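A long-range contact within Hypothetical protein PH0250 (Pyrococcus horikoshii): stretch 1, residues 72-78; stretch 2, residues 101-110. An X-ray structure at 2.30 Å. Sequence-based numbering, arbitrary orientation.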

# COMPACT_ATOMS: atom_id res chain seq x y z
N VAL F 72 25.88 17.55 -31.89
CA VAL F 72 26.69 16.85 -30.90
C VAL F 72 26.71 15.37 -31.27
O VAL F 72 25.87 14.92 -32.04
CB VAL F 72 26.10 16.99 -29.47
CG1 VAL F 72 26.00 18.46 -29.10
CG2 VAL F 72 24.74 16.31 -29.40
N GLN F 73 27.68 14.63 -30.73
CA GLN F 73 27.78 13.21 -31.02
C GLN F 73 26.81 12.45 -30.11
O GLN F 73 26.61 12.81 -28.95
CB GLN F 73 29.21 12.72 -30.81
CG GLN F 73 30.25 13.56 -31.56
CD GLN F 73 31.66 13.01 -31.42
OE1 GLN F 73 32.08 12.15 -32.19
NE2 GLN F 73 32.39 13.49 -30.42
N VAL F 74 26.21 11.39 -30.65
CA VAL F 74 25.23 10.61 -29.91
C VAL F 74 25.42 9.10 -30.01
O VAL F 74 25.72 8.57 -31.08
CB VAL F 74 23.80 10.96 -30.39
CG1 VAL F 74 22.77 10.07 -29.69
CG2 VAL F 74 23.50 12.43 -30.13
N ILE F 75 25.24 8.42 -28.89
CA ILE F 75 25.32 6.97 -28.83
C ILE F 75 23.90 6.52 -28.48
O ILE F 75 23.44 6.72 -27.36
CB ILE F 75 26.27 6.48 -27.72
CG1 ILE F 75 27.71 6.92 -28.03
CG2 ILE F 75 26.20 4.95 -27.61
CD1 ILE F 75 28.72 6.44 -27.02
N LYS F 76 23.21 5.95 -29.46
CA LYS F 76 21.84 5.51 -29.26
C LYS F 76 21.75 4.13 -28.63
O LYS F 76 22.48 3.22 -29.00
CB LYS F 76 21.07 5.53 -30.59
CG LYS F 76 20.81 6.94 -31.13
CD LYS F 76 19.92 6.93 -32.38
CE LYS F 76 18.50 6.43 -32.09
NZ LYS F 76 17.71 7.39 -31.26
N MSE F 77 20.85 4.00 -27.67
CA MSE F 77 20.62 2.73 -26.98
C MSE F 77 19.14 2.42 -27.23
O MSE F 77 18.27 2.77 -26.44
CB MSE F 77 20.95 2.89 -25.49
CG MSE F 77 22.32 3.56 -25.26
SE MSE F 77 22.86 3.72 -23.55
CE MSE F 77 24.61 4.05 -23.77
N GLY F 78 18.88 1.78 -28.36
CA GLY F 78 17.52 1.48 -28.76
C GLY F 78 17.01 2.74 -29.42
O GLY F 78 17.79 3.66 -29.66
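Stretch 2, residues 101-110: EYMEIVSQLK

One methyl group makes the closest approach in three of the five residue contacts here. CD1 of Ile75 lies 3.8 Å from CE1 of Tyr102, 3.8 Å from CG2 of Ile105 and 3.8 Å from CG1 of Val106. No direct hydrogen bond links the two stretches. The contact is small, burying 254 Å² with both sides summed, and Ile75 has the largest share of any residue, 86 Å².

Stretch 1 is extended. Residues 73-77 form a strand, with Val72 before it and Gly78 after it in loop or turn. Gly78 has a positive phi of 83°, a value that favours glycine. Stretch 2 starts inside a helix that begins earlier in the chain and includes residues 101-105. The backbone bond from Ile105 N to Glu101 O, 3.2 Å, and that from Val106 N to Tyr102 O, 3.1 Å, have the spacing of an alpha helix. Further on, Leu109 N donates to Val106 O at 3.1 Å. By Leu109 the backbone has opened out, with phi/psi of -76/118.

The helix runs nearly antiparallel to the strand. Their N-to-C directions make an angle of 161°, and the axes come no closer than 10.9 Å. That gap is wide enough for side chains to fill. The backbone register follows the direction: Ile75 CA is 8.0 Å from Ile105 CA, and Gln73 CA is 9.7 Å from Leu109 CA. Thus earlier residues of the strand meet later residues of stretch 2.

Side chains alternate along the strand. Gln73 and Ile75 point their CA-to-CB bonds toward stretch 2, whereas Lys76 points away and Val74 is out of reach. Ile75 has chi1 m and chi2 t, an extended conformation that carries CD1 to the helix. Ile105 also points toward its partner. Tyr102 leaves its backbone sideways, but the end of its side chain comes nearer and brings the ring to the strand.

Met77, present as selenomethionine, behaves in a similar way. Its CA-to-CB bond points sideways, and the end of the chain then approaches stretch 2. CE of Met77 reaches 3.8 Å from CE1 of Tyr102. The same ring atom therefore meets both Met77 and Ile75. Both approaches to the ring are oblique. The hydroxyl of Tyr102 is hydrogen-bonded elsewhere in the structure.

At the other end of the contact, Gln73 meets Leu109. NE2 of Gln73 is 3.8 Å from CD2 of Leu109, a packing contact between an amide and a methyl. A water adds a tenuous link here. It donates weak hydrogen bonds to OE1 of Gln73 at 3.3 Å and to O of Gln108 at 3.4 Å.

Two side-chain bonds stay within stretch 2. Ser107 OG donates to Glu104 O at 2.8 Å, and Gln108 NE2 donates to Ile105 O at 2.9 Å. Each returns to a backbone carbonyl three residues earlier. Glu101, Met103 and Glu104 are exposed and take no part in the contact.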

# COMPACT_ATOMS: atom_id res chain seq x y z
N GLU F 101 30.50 -3.83 -25.72
CA GLU F 101 30.20 -3.14 -26.97
C GLU F 101 30.33 -1.63 -26.82
O GLU F 101 30.72 -0.93 -27.76
CB GLU F 101 28.78 -3.48 -27.44
CG GLU F 101 28.55 -4.96 -27.67
CD GLU F 101 27.15 -5.25 -28.16
OE1 GLU F 101 26.78 -4.76 -29.24
OE2 GLU F 101 26.41 -5.98 -27.46
N TYR F 102 29.98 -1.12 -25.64
CA TYR F 102 30.05 0.31 -25.36
C TYR F 102 31.48 0.82 -25.55
O TYR F 102 31.72 1.80 -26.26
CB TYR F 102 29.58 0.59 -23.93
CG TYR F 102 29.42 2.06 -23.59
CD1 TYR F 102 28.53 2.87 -24.29
CD2 TYR F 102 30.17 2.63 -22.56
CE1 TYR F 102 28.38 4.22 -23.97
CE2 TYR F 102 30.02 3.98 -22.23
CZ TYR F 102 29.13 4.77 -22.94
OH TYR F 102 28.99 6.10 -22.63
N MSE F 103 32.43 0.14 -24.92
CA MSE F 103 33.84 0.51 -25.01
C MSE F 103 34.32 0.55 -26.45
O MSE F 103 35.18 1.36 -26.81
CB MSE F 103 34.70 -0.48 -24.21
CG MSE F 103 34.45 -0.45 -22.71
SE MSE F 103 34.77 1.18 -22.02
CE MSE F 103 36.53 1.05 -21.68
N GLU F 104 33.77 -0.32 -27.28
CA GLU F 104 34.14 -0.38 -28.69
C GLU F 104 33.67 0.87 -29.43
O GLU F 104 34.32 1.32 -30.37
CB GLU F 104 33.55 -1.63 -29.33
CG GLU F 104 33.92 -1.82 -30.80
CD GLU F 104 33.31 -3.07 -31.39
OE1 GLU F 104 33.60 -4.18 -30.89
OE2 GLU F 104 32.53 -2.95 -32.36
N ILE F 105 32.53 1.42 -29.01
CA ILE F 105 31.97 2.61 -29.63
C ILE F 105 32.69 3.89 -29.22
O ILE F 105 32.85 4.80 -30.03
CB ILE F 105 30.47 2.77 -29.30
CG1 ILE F 105 29.67 1.67 -30.00
CG2 ILE F 105 29.98 4.15 -29.73
CD1 ILE F 105 28.18 1.76 -29.74
N VAL F 106 33.11 3.97 -27.96
CA VAL F 106 33.80 5.16 -27.48
C VAL F 106 35.30 5.12 -27.77
O VAL F 106 36.03 6.05 -27.43
CB VAL F 106 33.60 5.37 -25.96
CG1 VAL F 106 32.12 5.60 -25.66
CG2 VAL F 106 34.12 4.17 -25.19
N SER F 107 35.75 4.05 -28.41
CA SER F 107 37.16 3.92 -28.74
C SER F 107 37.50 4.94 -29.82
O SER F 107 38.63 5.41 -29.91
CB SER F 107 37.46 2.51 -29.27
OG SER F 107 36.91 2.32 -30.56
N GLN F 108 36.50 5.29 -30.62
CA GLN F 108 36.68 6.27 -31.69
C GLN F 108 36.77 7.69 -31.16
O GLN F 108 37.16 8.61 -31.88
CB GLN F 108 35.54 6.15 -32.71
CG GLN F 108 34.16 6.38 -32.13
CD GLN F 108 33.05 6.12 -33.14
OE1 GLN F 108 32.97 6.79 -34.17
NE2 GLN F 108 32.20 5.15 -32.85
N LEU F 109 36.40 7.88 -29.89
CA LEU F 109 36.45 9.20 -29.28
C LEU F 109 37.89 9.57 -28.93
O LEU F 109 38.54 8.91 -28.14
CB LEU F 109 35.58 9.22 -28.02
CG LEU F 109 34.09 9.00 -28.26
CD1 LEU F 109 33.35 8.97 -26.94
CD2 LEU F 109 33.55 10.11 -29.15
N LYS F 110 38.36 10.66 -29.54
CA LYS F 110 39.72 11.13 -29.33
C LYS F 110 39.82 12.20 -28.24
O LYS F 110 40.82 12.27 -27.52
CB LYS F 110 40.29 11.67 -30.65
CG LYS F 110 40.28 10.65 -31.78
CD LYS F 110 40.98 11.19 -33.03
CE LYS F 110 40.13 12.21 -33.78
NZ LYS F 110 38.98 11.58 -34.49
O HOH W 1 35.28 11.41 -32.58